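Local coordinates for Alpha/beta hydrolase (PDB 4EZI), which is of unconfirmed function but has the alpha/beta-hydrolase fold and may act as a lipase on triacylglycerols, at residues M29-T34 with H355-K360; H81-E86 with T219-Y224; N88-R93 with M115-G120; P130-E135 with I297-Y302; P196-Y201 with K316-V321. One frame throughout, in Å; residues are numbered along the deposited sequence.

Contact 1 of 5, residues M29-T34 with H355-K360; sequences MPPLDT and HPFVLK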
# COMPACT_ATOMS: atom_id res chain seq x y z
N MSE A 29 -14.85 1.76 13.85
CA MSE A 29 -14.29 2.69 12.85
C MSE A 29 -15.38 3.28 11.95
O MSE A 29 -15.45 3.03 10.76
CB MSE A 29 -13.19 1.98 12.05
CG MSE A 29 -12.02 1.51 12.94
SE MSE A 29 -10.49 0.87 11.94
CE MSE A 29 -9.93 2.58 11.22
N PRO A 30 -16.21 4.15 12.55
CA PRO A 30 -17.12 4.91 11.70
C PRO A 30 -16.36 5.63 10.56
O PRO A 30 -15.26 6.16 10.78
CB PRO A 30 -17.75 5.93 12.65
CG PRO A 30 -17.33 5.57 13.97
CD PRO A 30 -16.22 4.60 13.95
N PRO A 31 -16.94 5.68 9.35
CA PRO A 31 -18.29 5.35 8.96
C PRO A 31 -18.47 3.91 8.45
O PRO A 31 -19.48 3.59 7.84
CB PRO A 31 -18.54 6.35 7.82
CG PRO A 31 -17.23 6.41 7.14
CD PRO A 31 -16.23 6.40 8.26
N LEU A 32 -17.50 3.04 8.71
CA LEU A 32 -17.55 1.65 8.25
C LEU A 32 -18.60 0.84 9.00
O LEU A 32 -19.00 -0.24 8.56
CB LEU A 32 -16.17 1.01 8.34
CG LEU A 32 -15.19 1.62 7.33
CD1 LEU A 32 -13.77 1.27 7.74
CD2 LEU A 32 -15.50 1.24 5.87
N ASP A 33 -19.03 1.36 10.14
CA ASP A 33 -20.07 0.75 10.93
C ASP A 33 -21.41 0.69 10.17
O ASP A 33 -22.31 -0.04 10.56
CB ASP A 33 -20.20 1.47 12.28
CG ASP A 33 -20.60 2.94 12.15
OD1 ASP A 33 -20.25 3.60 11.15
OD2 ASP A 33 -21.29 3.44 13.08
N THR A 34 -21.53 1.46 9.09
CA THR A 34 -22.73 1.46 8.27
C THR A 34 -22.77 0.31 7.25
O THR A 34 -23.79 0.10 6.59
CB THR A 34 -22.92 2.81 7.53
OG1 THR A 34 -21.88 3.00 6.57
CG2 THR A 34 -22.94 3.99 8.49
N HIS A 355 -8.78 7.77 7.45
CA HIS A 355 -8.63 6.44 6.88
C HIS A 355 -9.95 5.66 6.75
O HIS A 355 -10.22 5.15 5.66
CB HIS A 355 -7.57 5.70 7.68
CG HIS A 355 -7.30 4.31 7.21
ND1 HIS A 355 -7.07 4.00 5.89
CD2 HIS A 355 -7.17 3.16 7.90
CE1 HIS A 355 -6.79 2.71 5.79
NE2 HIS A 355 -6.85 2.17 7.00
N PRO A 356 -10.77 5.56 7.80
CA PRO A 356 -12.00 4.76 7.61
C PRO A 356 -12.99 5.39 6.62
O PRO A 356 -13.74 4.67 5.96
CB PRO A 356 -12.59 4.66 9.02
CG PRO A 356 -11.98 5.77 9.79
CD PRO A 356 -10.61 5.98 9.20
N PHE A 357 -12.97 6.72 6.51
CA PHE A 357 -13.78 7.41 5.51
C PHE A 357 -13.31 7.07 4.10
O PHE A 357 -14.12 6.82 3.19
CB PHE A 357 -13.74 8.93 5.72
CG PHE A 357 -14.35 9.38 7.03
CD1 PHE A 357 -13.61 9.36 8.18
CD2 PHE A 357 -15.67 9.83 7.11
CE1 PHE A 357 -14.14 9.74 9.39
CE2 PHE A 357 -16.21 10.22 8.33
CZ PHE A 357 -15.45 10.17 9.46
N VAL A 358 -12.00 7.05 3.90
CA VAL A 358 -11.41 6.67 2.62
C VAL A 358 -11.73 5.20 2.30
O VAL A 358 -12.11 4.89 1.15
CB VAL A 358 -9.91 6.96 2.59
CG1 VAL A 358 -9.25 6.33 1.36
CG2 VAL A 358 -9.68 8.48 2.64
N LEU A 359 -11.59 4.30 3.28
CA LEU A 359 -11.94 2.90 3.04
C LEU A 359 -13.40 2.76 2.56
O LEU A 359 -13.70 1.97 1.67
CB LEU A 359 -11.63 2.05 4.28
CG LEU A 359 -11.88 0.53 4.27
CD1 LEU A 359 -11.28 -0.15 3.08
CD2 LEU A 359 -11.37 -0.10 5.57
N LYS A 360 -14.30 3.50 3.20
CA LYS A 360 -15.72 3.45 2.82
C LYS A 360 -15.91 3.89 1.37
O LYS A 360 -16.64 3.24 0.61
CB LYS A 360 -16.55 4.32 3.77
CG LYS A 360 -18.04 4.35 3.50
CD LYS A 360 -18.69 3.00 3.42
CE LYS A 360 -20.24 3.09 3.51
NZ LYS A 360 -20.79 4.35 2.90

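Contact 2 of 5, residues H81-E86 with T219-Y224; sequences HGTRFE and TAYLAY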
# COMPACT_ATOMS: atom_id res chain seq x y z
N HIS A 81 -1.27 -2.50 1.88
CA HIS A 81 -1.22 -1.81 3.17
C HIS A 81 -0.30 -0.60 3.20
O HIS A 81 0.59 -0.45 2.37
CB HIS A 81 -0.87 -2.80 4.31
CG HIS A 81 0.54 -3.29 4.28
ND1 HIS A 81 1.60 -2.52 4.69
CD2 HIS A 81 1.05 -4.52 4.02
CE1 HIS A 81 2.72 -3.22 4.61
NE2 HIS A 81 2.41 -4.45 4.22
N GLY A 82 -0.49 0.23 4.22
CA GLY A 82 0.33 1.41 4.41
C GLY A 82 1.65 1.13 5.11
O GLY A 82 2.08 -0.01 5.25
N THR A 83 2.33 2.18 5.52
CA THR A 83 3.69 2.03 6.06
C THR A 83 3.66 1.18 7.31
O THR A 83 2.92 1.47 8.25
CB THR A 83 4.27 3.39 6.44
OG1 THR A 83 4.32 4.23 5.30
CG2 THR A 83 5.66 3.27 7.06
N ARG A 84 4.51 0.15 7.32
CA ARG A 84 4.72 -0.66 8.49
C ARG A 84 6.21 -0.73 8.75
O ARG A 84 7.00 -1.06 7.87
CB ARG A 84 4.15 -2.08 8.30
CG ARG A 84 2.67 -2.07 7.97
CD ARG A 84 1.77 -1.61 9.09
NE ARG A 84 0.38 -1.39 8.62
CZ ARG A 84 -0.51 -2.34 8.32
NH1 ARG A 84 -0.24 -3.63 8.42
NH2 ARG A 84 -1.71 -1.97 7.87
N PHE A 85 6.58 -0.39 9.98
CA PHE A 85 7.95 -0.41 10.44
C PHE A 85 8.31 -1.71 11.18
O PHE A 85 9.50 -1.94 11.46
CB PHE A 85 8.19 0.73 11.45
CG PHE A 85 7.98 2.12 10.90
CD1 PHE A 85 8.97 2.75 10.21
CD2 PHE A 85 6.80 2.78 11.11
CE1 PHE A 85 8.75 4.04 9.71
CE2 PHE A 85 6.59 4.07 10.64
CZ PHE A 85 7.55 4.69 9.94
N GLU A 86 7.30 -2.48 11.56
CA GLU A 86 7.43 -3.73 12.29
C GLU A 86 7.20 -4.90 11.36
O GLU A 86 6.18 -4.98 10.64
CB GLU A 86 6.41 -3.78 13.41
CG GLU A 86 6.49 -2.62 14.39
CD GLU A 86 5.32 -2.56 15.35
OE1 GLU A 86 4.92 -3.63 15.86
OE2 GLU A 86 4.82 -1.44 15.61
N THR A 219 9.47 12.57 9.95
CA THR A 219 10.85 12.17 10.14
C THR A 219 11.00 10.66 10.01
O THR A 219 11.95 10.17 9.40
CB THR A 219 11.37 12.64 11.50
OG1 THR A 219 11.15 14.05 11.58
CG2 THR A 219 12.86 12.33 11.66
N ALA A 220 10.08 9.90 10.61
CA ALA A 220 10.11 8.44 10.51
C ALA A 220 10.00 7.99 9.06
O ALA A 220 10.72 7.09 8.63
CB ALA A 220 9.03 7.81 11.37
N TYR A 221 9.08 8.57 8.28
CA TYR A 221 8.95 8.19 6.89
C TYR A 221 10.27 8.43 6.14
O TYR A 221 10.70 7.63 5.31
CB TYR A 221 7.86 9.00 6.20
CG TYR A 221 6.43 8.82 6.67
CD1 TYR A 221 5.95 7.59 7.08
CD2 TYR A 221 5.56 9.88 6.64
CE1 TYR A 221 4.60 7.42 7.42
CE2 TYR A 221 4.22 9.73 6.98
CZ TYR A 221 3.76 8.49 7.39
OH TYR A 221 2.43 8.33 7.72
N LEU A 222 10.87 9.61 6.33
CA LEU A 222 12.08 9.96 5.59
C LEU A 222 13.26 9.12 6.02
O LEU A 222 14.08 8.73 5.18
CB LEU A 222 12.39 11.46 5.74
CG LEU A 222 11.38 12.36 5.03
CD1 LEU A 222 11.61 13.81 5.46
CD2 LEU A 222 11.43 12.23 3.52
N ALA A 223 13.36 8.85 7.31
CA ALA A 223 14.42 7.97 7.81
C ALA A 223 14.30 6.57 7.14
O ALA A 223 15.28 6.03 6.61
CB ALA A 223 14.31 7.84 9.32
N TYR A 224 13.09 6.05 7.12
CA TYR A 224 12.85 4.73 6.51
C TYR A 224 13.20 4.76 5.03
O TYR A 224 13.86 3.87 4.49
CB TYR A 224 11.38 4.37 6.73
CG TYR A 224 10.90 2.93 6.61
CD1 TYR A 224 11.77 1.85 6.50
CD2 TYR A 224 9.56 2.66 6.71
CE1 TYR A 224 11.29 0.55 6.53
CE2 TYR A 224 9.07 1.34 6.75
CZ TYR A 224 9.93 0.30 6.65
OH TYR A 224 9.47 -0.99 6.72

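Contact 3 of 5, residues N88-R93 with M115-G120; sequences NDVPSR and MPDYLG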
# COMPACT_ATOMS: atom_id res chain seq x y z
N ASN A 88 6.26 -7.92 11.82
CA ASN A 88 5.11 -8.76 12.05
C ASN A 88 3.77 -8.02 12.02
O ASN A 88 2.72 -8.66 12.12
CB ASN A 88 5.27 -9.55 13.35
CG ASN A 88 6.33 -10.62 13.21
OD1 ASN A 88 6.12 -11.63 12.55
ND2 ASN A 88 7.51 -10.38 13.80
N ASP A 89 3.79 -6.70 11.83
CA ASP A 89 2.53 -5.96 11.77
C ASP A 89 2.04 -5.86 10.33
O ASP A 89 2.00 -4.77 9.74
CB ASP A 89 2.73 -4.57 12.37
CG ASP A 89 1.42 -3.79 12.47
OD1 ASP A 89 0.34 -4.38 12.46
OD2 ASP A 89 1.52 -2.54 12.54
N VAL A 90 1.72 -7.01 9.75
CA VAL A 90 1.40 -7.13 8.34
C VAL A 90 0.23 -8.11 8.19
O VAL A 90 -0.01 -8.93 9.09
CB VAL A 90 2.61 -7.55 7.47
CG1 VAL A 90 3.64 -6.40 7.42
CG2 VAL A 90 3.23 -8.87 7.95
N PRO A 91 -0.46 -8.07 7.05
CA PRO A 91 -1.71 -8.83 6.93
C PRO A 91 -1.62 -10.35 7.18
O PRO A 91 -2.57 -10.92 7.69
CB PRO A 91 -2.18 -8.51 5.50
CG PRO A 91 -1.68 -7.11 5.31
CD PRO A 91 -0.30 -7.12 5.93
N SER A 92 -0.50 -10.99 6.84
CA SER A 92 -0.43 -12.43 7.05
C SER A 92 -0.53 -12.83 8.52
O SER A 92 -0.80 -14.00 8.80
CB SER A 92 0.87 -13.00 6.49
OG SER A 92 2.01 -12.52 7.16
N ARG A 93 -0.33 -11.89 9.44
CA ARG A 93 -0.52 -12.16 10.87
C ARG A 93 -1.95 -11.92 11.33
O ARG A 93 -2.31 -12.33 12.43
CB ARG A 93 0.46 -11.35 11.74
CG ARG A 93 1.88 -11.86 11.76
CD ARG A 93 2.63 -11.70 10.46
NE ARG A 93 4.01 -12.16 10.63
CZ ARG A 93 4.63 -13.06 9.90
NH1 ARG A 93 4.09 -13.59 8.82
NH2 ARG A 93 5.87 -13.39 10.21
N MSE A 115 -3.93 -9.71 0.29
CA MSE A 115 -3.18 -8.67 0.98
C MSE A 115 -1.71 -9.06 1.08
O MSE A 115 -1.33 -9.86 1.93
CB MSE A 115 -3.76 -8.44 2.38
CG MSE A 115 -5.24 -8.17 2.38
SE MSE A 115 -5.94 -7.80 4.14
CE MSE A 115 -5.19 -6.06 4.37
N PRO A 116 -0.86 -8.47 0.23
CA PRO A 116 0.57 -8.78 0.33
C PRO A 116 1.17 -8.18 1.61
O PRO A 116 0.78 -7.09 2.02
CB PRO A 116 1.19 -8.11 -0.89
CG PRO A 116 0.23 -6.99 -1.22
CD PRO A 116 -1.14 -7.55 -0.89
N ASP A 117 2.19 -8.84 2.17
CA ASP A 117 2.94 -8.25 3.27
C ASP A 117 3.96 -7.22 2.82
O ASP A 117 4.29 -6.31 3.58
CB ASP A 117 3.66 -9.32 4.10
CG ASP A 117 2.75 -10.22 4.88
OD1 ASP A 117 1.57 -9.88 5.11
OD2 ASP A 117 3.24 -11.29 5.31
N TYR A 118 4.48 -7.41 1.62
CA TYR A 118 5.63 -6.71 1.00
C TYR A 118 6.96 -7.37 1.38
O TYR A 118 7.09 -8.07 2.39
CB TYR A 118 5.75 -5.23 1.34
CG TYR A 118 4.59 -4.34 1.03
CD1 TYR A 118 3.75 -4.55 -0.04
CD2 TYR A 118 4.38 -3.21 1.79
CE1 TYR A 118 2.71 -3.68 -0.32
CE2 TYR A 118 3.37 -2.32 1.50
CZ TYR A 118 2.51 -2.55 0.44
OH TYR A 118 1.50 -1.65 0.14
N LEU A 119 7.97 -7.14 0.56
CA LEU A 119 9.32 -7.60 0.84
C LEU A 119 9.86 -7.00 2.13
O LEU A 119 9.54 -5.86 2.50
CB LEU A 119 10.24 -7.25 -0.32
CG LEU A 119 9.89 -7.86 -1.67
CD1 LEU A 119 10.99 -7.49 -2.67
CD2 LEU A 119 9.69 -9.36 -1.60
N GLY A 120 10.69 -7.77 2.82
CA GLY A 120 11.30 -7.35 4.05
C GLY A 120 10.40 -7.42 5.27
O GLY A 120 10.83 -7.06 6.37

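Contact 4 of 5, residues P130-E135 with I297-Y302; sequences PYVQAE and INFNHY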
# COMPACT_ATOMS: atom_id res chain seq x y z
N PRO A 130 11.93 -2.67 1.23
CA PRO A 130 12.24 -1.63 0.22
C PRO A 130 11.07 -0.66 0.13
O PRO A 130 10.05 -0.91 -0.49
CB PRO A 130 12.44 -2.44 -1.08
CG PRO A 130 12.46 -3.89 -0.65
CD PRO A 130 11.61 -3.95 0.57
N TYR A 131 11.22 0.47 0.82
CA TYR A 131 10.11 1.34 1.20
C TYR A 131 9.81 2.36 0.10
O TYR A 131 10.68 3.13 -0.32
CB TYR A 131 10.47 2.03 2.50
CG TYR A 131 9.41 2.95 3.05
CD1 TYR A 131 8.09 2.54 3.23
CD2 TYR A 131 9.72 4.24 3.39
CE1 TYR A 131 7.13 3.38 3.76
CE2 TYR A 131 8.78 5.09 3.94
CZ TYR A 131 7.49 4.67 4.11
OH TYR A 131 6.59 5.57 4.63
N VAL A 132 8.58 2.38 -0.38
CA VAL A 132 8.19 3.29 -1.47
C VAL A 132 9.16 3.14 -2.66
O VAL A 132 9.51 4.12 -3.30
CB VAL A 132 8.00 4.78 -1.03
CG1 VAL A 132 7.03 5.48 -2.00
CG2 VAL A 132 7.49 4.88 0.40
N GLN A 133 9.51 1.89 -2.96
CA GLN A 133 10.29 1.52 -4.14
C GLN A 133 9.36 0.88 -5.15
O GLN A 133 8.85 -0.23 -4.95
CB GLN A 133 11.48 0.63 -3.77
CG GLN A 133 12.52 1.39 -2.91
CD GLN A 133 13.75 0.57 -2.53
OE1 GLN A 133 14.15 -0.34 -3.27
NE2 GLN A 133 14.34 0.87 -1.38
N ALA A 134 9.08 1.63 -6.22
CA ALA A 134 8.04 1.27 -7.16
C ALA A 134 8.22 -0.12 -7.76
O ALA A 134 7.26 -0.88 -7.87
CB ALA A 134 7.98 2.29 -8.29
N GLU A 135 9.44 -0.46 -8.18
CA GLU A 135 9.61 -1.70 -8.93
C GLU A 135 9.13 -2.92 -8.17
O GLU A 135 8.42 -3.76 -8.72
CB GLU A 135 11.08 -1.85 -9.30
CG GLU A 135 11.46 -3.13 -10.03
CD GLU A 135 10.72 -3.38 -11.32
OE1 GLU A 135 10.46 -2.40 -12.07
OE2 GLU A 135 10.41 -4.58 -11.61
N ILE A 297 12.32 8.89 -11.39
CA ILE A 297 11.87 7.66 -12.03
C ILE A 297 11.23 6.72 -11.01
O ILE A 297 10.18 6.13 -11.27
CB ILE A 297 12.98 6.94 -12.84
CG1 ILE A 297 13.47 7.85 -13.97
CG2 ILE A 297 12.43 5.64 -13.44
CD1 ILE A 297 12.42 8.22 -15.02
N ASN A 298 11.85 6.54 -9.84
CA ASN A 298 11.22 5.72 -8.82
C ASN A 298 9.87 6.25 -8.40
O ASN A 298 8.93 5.47 -8.24
CB ASN A 298 12.14 5.57 -7.62
CG ASN A 298 11.47 4.80 -6.50
OD1 ASN A 298 11.16 3.61 -6.65
ND2 ASN A 298 11.17 5.48 -5.39
N PHE A 299 9.78 7.56 -8.15
CA PHE A 299 8.63 8.09 -7.45
C PHE A 299 7.46 8.42 -8.33
O PHE A 299 6.34 8.36 -7.86
CB PHE A 299 9.00 9.34 -6.63
CG PHE A 299 8.32 9.41 -5.31
CD1 PHE A 299 8.81 8.71 -4.22
CD2 PHE A 299 7.17 10.16 -5.13
CE1 PHE A 299 8.20 8.79 -2.98
CE2 PHE A 299 6.56 10.23 -3.90
CZ PHE A 299 7.07 9.54 -2.83
N ASN A 300 7.70 8.86 -9.56
CA ASN A 300 6.67 9.53 -10.39
C ASN A 300 5.95 8.55 -11.30
O ASN A 300 6.49 8.11 -12.30
CB ASN A 300 7.28 10.67 -11.19
CG ASN A 300 7.76 11.82 -10.29
OD1 ASN A 300 7.40 11.89 -9.12
ND2 ASN A 300 8.56 12.73 -10.87
N HIS A 301 4.74 8.20 -10.90
CA HIS A 301 3.91 7.22 -11.60
C HIS A 301 2.48 7.72 -11.72
O HIS A 301 1.54 7.10 -11.26
CB HIS A 301 3.98 5.87 -10.89
CG HIS A 301 5.36 5.29 -10.89
ND1 HIS A 301 5.83 4.48 -11.90
CD2 HIS A 301 6.38 5.42 -10.01
CE1 HIS A 301 7.08 4.14 -11.65
NE2 HIS A 301 7.45 4.72 -10.52
N TYR A 302 2.33 8.86 -12.36
CA TYR A 302 1.01 9.44 -12.54
C TYR A 302 0.81 9.89 -13.98
O TYR A 302 -0.06 10.72 -14.23
CB TYR A 302 0.77 10.57 -11.54
CG TYR A 302 1.87 11.61 -11.53
CD1 TYR A 302 1.86 12.64 -12.44
CD2 TYR A 302 2.94 11.54 -10.62
CE1 TYR A 302 2.89 13.59 -12.48
CE2 TYR A 302 3.96 12.50 -10.65
CZ TYR A 302 3.93 13.51 -11.58
OH TYR A 302 4.93 14.47 -11.63
O HOH W 1 11.59 1.57 -8.43

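Contact 5 of 5, residues P196-Y201 with K316-V321; sequences PGSAPY and KGDRDV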
# COMPACT_ATOMS: atom_id res chain seq x y z
N PRO A 196 -6.62 4.18 -5.17
CA PRO A 196 -5.56 4.49 -4.21
C PRO A 196 -6.03 5.52 -3.20
O PRO A 196 -6.53 6.57 -3.59
CB PRO A 196 -4.44 5.05 -5.09
CG PRO A 196 -5.15 5.66 -6.20
CD PRO A 196 -6.30 4.73 -6.49
N GLY A 197 -5.81 5.23 -1.92
CA GLY A 197 -6.18 6.09 -0.83
C GLY A 197 -4.99 6.84 -0.26
O GLY A 197 -3.97 6.25 0.09
N SER A 198 -5.13 8.17 -0.18
CA SER A 198 -4.14 9.05 0.45
C SER A 198 -2.71 8.69 0.05
O SER A 198 -1.83 8.53 0.90
CB SER A 198 -4.32 9.07 1.97
OG SER A 198 -5.63 9.53 2.28
N ALA A 199 -2.48 8.57 -1.25
CA ALA A 199 -1.17 8.18 -1.74
C ALA A 199 -0.25 9.40 -1.83
O ALA A 199 -0.70 10.52 -2.05
CB ALA A 199 -1.27 7.58 -3.10
N PRO A 200 1.06 9.18 -1.74
CA PRO A 200 2.04 10.22 -2.12
C PRO A 200 2.15 10.28 -3.62
O PRO A 200 2.33 9.26 -4.27
CB PRO A 200 3.35 9.73 -1.50
CG PRO A 200 3.22 8.23 -1.49
CD PRO A 200 1.73 7.96 -1.26
N TYR A 201 2.03 11.48 -4.18
CA TYR A 201 2.19 11.72 -5.59
C TYR A 201 3.23 12.81 -5.82
O TYR A 201 3.13 13.90 -5.27
CB TYR A 201 0.89 12.18 -6.26
CG TYR A 201 -0.29 11.23 -6.15
CD1 TYR A 201 -0.48 10.19 -7.07
CD2 TYR A 201 -1.21 11.38 -5.15
CE1 TYR A 201 -1.60 9.34 -6.97
CE2 TYR A 201 -2.31 10.53 -5.03
CZ TYR A 201 -2.48 9.50 -5.93
OH TYR A 201 -3.55 8.64 -5.82
N LYS A 316 -8.16 16.57 2.16
CA LYS A 316 -7.50 17.86 2.10
C LYS A 316 -6.91 18.26 3.45
O LYS A 316 -6.06 19.16 3.51
CB LYS A 316 -8.44 18.95 1.54
CG LYS A 316 -8.71 18.78 0.07
CD LYS A 316 -9.76 19.75 -0.44
CE LYS A 316 -9.96 19.64 -1.93
NZ LYS A 316 -10.93 20.67 -2.39
N GLY A 317 -7.28 17.55 4.51
CA GLY A 317 -6.65 17.74 5.83
C GLY A 317 -5.35 16.99 6.02
O GLY A 317 -4.78 17.03 7.09
N ASP A 318 -4.90 16.28 5.01
CA ASP A 318 -3.71 15.44 5.17
C ASP A 318 -2.46 16.27 5.48
O ASP A 318 -2.15 17.19 4.72
CB ASP A 318 -3.47 14.61 3.91
CG ASP A 318 -2.85 13.26 4.21
OD1 ASP A 318 -1.81 13.23 4.92
OD2 ASP A 318 -3.42 12.23 3.79
N ARG A 319 -1.79 15.92 6.57
CA ARG A 319 -0.50 16.50 6.93
C ARG A 319 0.64 15.51 6.73
O ARG A 319 1.78 15.81 7.09
CB ARG A 319 -0.53 17.07 8.35
CG ARG A 319 -1.61 18.10 8.62
CD ARG A 319 -1.72 19.15 7.55
NE ARG A 319 -0.50 19.86 7.23
CZ ARG A 319 -0.31 20.64 6.16
NH1 ARG A 319 -1.28 20.82 5.26
NH2 ARG A 319 0.87 21.24 5.96
N ASP A 320 0.34 14.34 6.17
CA ASP A 320 1.38 13.33 5.91
C ASP A 320 1.82 13.28 4.46
O ASP A 320 3.02 13.10 4.19
CB ASP A 320 0.93 11.93 6.28
CG ASP A 320 0.85 11.67 7.76
OD1 ASP A 320 0.56 12.59 8.54
OD2 ASP A 320 1.09 10.50 8.14
N VAL A 321 0.87 13.39 3.53
CA VAL A 321 1.14 13.41 2.10
C VAL A 321 0.33 14.54 1.46
O VAL A 321 -0.81 14.79 1.86
CB VAL A 321 0.84 12.07 1.40
CG1 VAL A 321 1.76 10.96 1.92
CG2 VAL A 321 -0.56 11.71 1.59
O HOH W 2 -5.09 12.27 1.71

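Contact 1 of 5, residues M29-T34 with H355-K360
One face of the Phe357 ring is covered by the pyrrolidine of Pro31, whose CD stands 3.6 Å from the ring centroid and only 10° off the ring normal, a textbook CH-pi contact. A cis peptide bond precedes Pro31, and Leu32 N is bonded back to Met29 O. Pro356 is crossed at about a right angle by two side chains: selenomethionine Met29, in one of its two conformers, brings its terminal CE to 4.0 Å from Pro356 CD, and Leu32, its CG anti to the carbonyl carbon (chi1 -69°), lays CD1 3.8 Å from Pro356 CB. In one conformer of Leu359 the same CD1 also meets Leu359 CD2, while the other branch, Leu32 CD2, rests against the backbone of Lys360. No hydrogen bond joins the segments. Thr34 OG1 instead turns back to Pro31 O at 2.8 Å, and Lys360 NZ forms a salt bridge with Asp364. Apolar packing thus fastens the loop between helix 19-27 and strand 41-51 to the start of helix 355-370, with Ile100 of helix 99-108 touching Met29, Leu32 and Leu359.

Contact 2 of 5, residues H81-E86 with T219-Y224
Tyr224 reaches from its helix to the loop, where its hydroxyl donates a hydrogen bond to the carbonyl oxygen of Arg84, OH lying 2.7 Å from Arg84 O and in the carbonyl plane. The chi1 of Tyr224 (-161°) sets CG on the side away from the backbone N. Phe85 runs obliquely across the tyrosine: the two rings are near parallel, their planes at 29°, but slid apart with centroids 5.0 Å from each other, and the closest touch is Phe85 CE1 to Tyr224 CD2 at 3.4 Å. Beyond that pair, Phe85 CZ meets Ala220 CB at 3.7 Å, one turn earlier on the helix. Thr83 places CG2 in the plane of the Tyr224 ring, at its edge, 3.9 Å from CE2, and the same methyl lies over one face of Phe85, toward the rim.

The loop follows strand 74-80 of the alpha/beta-hydrolase sheet, and helix 218-233 lies in the long insertion between strands 193-197 and 310-314, so the contact joins the loop after a sheet strand to that helical region. Further out, Thr83 OG1 is hydrogen-bonded to Tyr131, whose ring also stacks on Tyr224. Tyr221 OH is held by Asp320, and Val261 and Ile264 of helix 261-267 pack on Phe85.

Contact 3 of 5, residues N88-R93 with M115-G120
Met115, a selenomethionine near the end of strand 112-116 of the sheet, meets Pro91 of the loop between strand 74-80 and helix 99-108: CB of Met115 lies 3.5 Å from Pro91 CB, tighter than usual for two carbons, and the bend at chi3 (72°) brings its terminal CE to 3.8 Å from Pro91 CG. Pro116 points away from the loop, and its side chain touches helix 134-154, though its carbonyl oxygen passes near Pro91 CD. Asp117, just past the strand, carries the polar part of the contact and ties the loop to the strand end. Its two oxygens divide the work, each using its syn lone pair: OD1 accepts from the backbone N of Ser92 at 2.9 Å with an N-H...O angle of 159°, and OD2 accepts from Ser92 OG at 2.5 Å. A single residue is therefore gripped through both main chain and side chain, which fixes the rotation of the carboxylate. Val90 crosses this group at about a right angle, its CG2 3.4 Å from Asp117 CG, and Pro91 CD touches OD1.

A second shell holds the serine in turn. Arg93 NH1 donates to Ser92 OG at 2.9 Å, while NE and NH2 of the same guanidinium grip Asn88 OD1 side-on; NH1 is also in a salt bridge with Asp123. OD2 of the buried carboxylate is also hydrogen-bonded to Ser61 OG of strand 57-67. With these bonds around it and a guanidinium nearby but not in direct contact, Asp117 is probably kept as the carboxylate anion.

Contact 4 of 5, residues P130-E135 with I297-Y302
Ala134 CA lies 5.7 Å from Asn298 CA where a type II beta turn from Pro130 to Gln133, the N-cap residue, runs into helix 134-154 beside the C-terminal end of helix 292-299. Asn298, its CG anti to the backbone N (chi1 176°), spans the junction with its amide. ND2 donates to Val132 O at 3.0 Å along a nearly straight path (173°), the oxygen lying close to the amide plane, while OD1 accepts from Ala134 N at 2.9 Å with the donor tilted from the carbonyl plane. Ala134 CB fits against His301, 3.3 Å from NE2; ND1 on that imidazole is bonded to Glu180. Nearby, Val132 CG1 touches Phe299 CE1 at 3.6 Å. A water donates to Asn298 OD1 at 2.7 Å and accepts from Glu135 N at 3.0 Å. One asparagine side chain thus serves, directly and through water, two N-H groups at the start of helix 134-154 that have no acceptor in a preceding helical turn, and also satisfies a turn carbonyl.

Contact 5 of 5, residues P196-Y201 with K316-V321
Val321, with chi1 at -64°, sets CG2 between its backbone N and carbonyl carbon and CG1 anti to the carbonyl carbon, and this spreads the two methyls over the opposing loop. CG2 approaches Ser198 O at 3.5 Å and also faces Ala199 O, while CG1 rests 4.0 Å from Pro200 CB. Ser198 has positive phi and psi, which turn the chain out of strand 193-197, and its side chain meets the other segment at Asp318, where OD2 lies 3.8 Å from Ser198 CB.

No direct hydrogen bond crosses between the segments; a water does the bridging instead. It donates to Asp318 OD2 at 2.7 Å and is also hydrogen-bonded to Ser198 OG at 2.9 Å. The other carboxylate oxygen, OD1, is held within its own loop by two main-chain donors, Asp320 N at 2.7 Å, nearly in line with the C-O bond, and Val321 N at 3.0 Å, from above the carboxylate plane. The first closes an Asx turn and the second an Asx motif, so the aspartate is anchored by the loop that bears it.

OD2 is also hydrogen-bonded to ND1 of His351, against which Ser198 and Val321 pack. Asp318, His351 and Ser169, the last on what looks like a GxSxG nucleophile elbow, have the geometry of a Ser-His-Asp triad; the loop after strand 310-314 would thus supply the acid member, consistent with an alpha/beta-hydrolase active site.

How the contacts relate
Contact 1 closes the longest loop of the chain and encloses the other four. Contact 3 is nested in contact 2, while contact 2 alternates along the chain with contacts 4 and 5, which alternate with each other. Contacts 3 and 5 both reach the central sheet, yet their centres lie 22 Å apart on opposite sides of the chain's centre. Contacts 2, 4 and 5 touch one another, with centres 14 to 16 Å apart. His81 ties contact 2 to contact 3 through Asp117 and Tyr118. Contact 1 meets contact 5 through Val358 packing on Gly197. Contacts 2, 4 and 5 thus gather near the putative triad, while contacts 1 and 3 tie outlying loops to the fold.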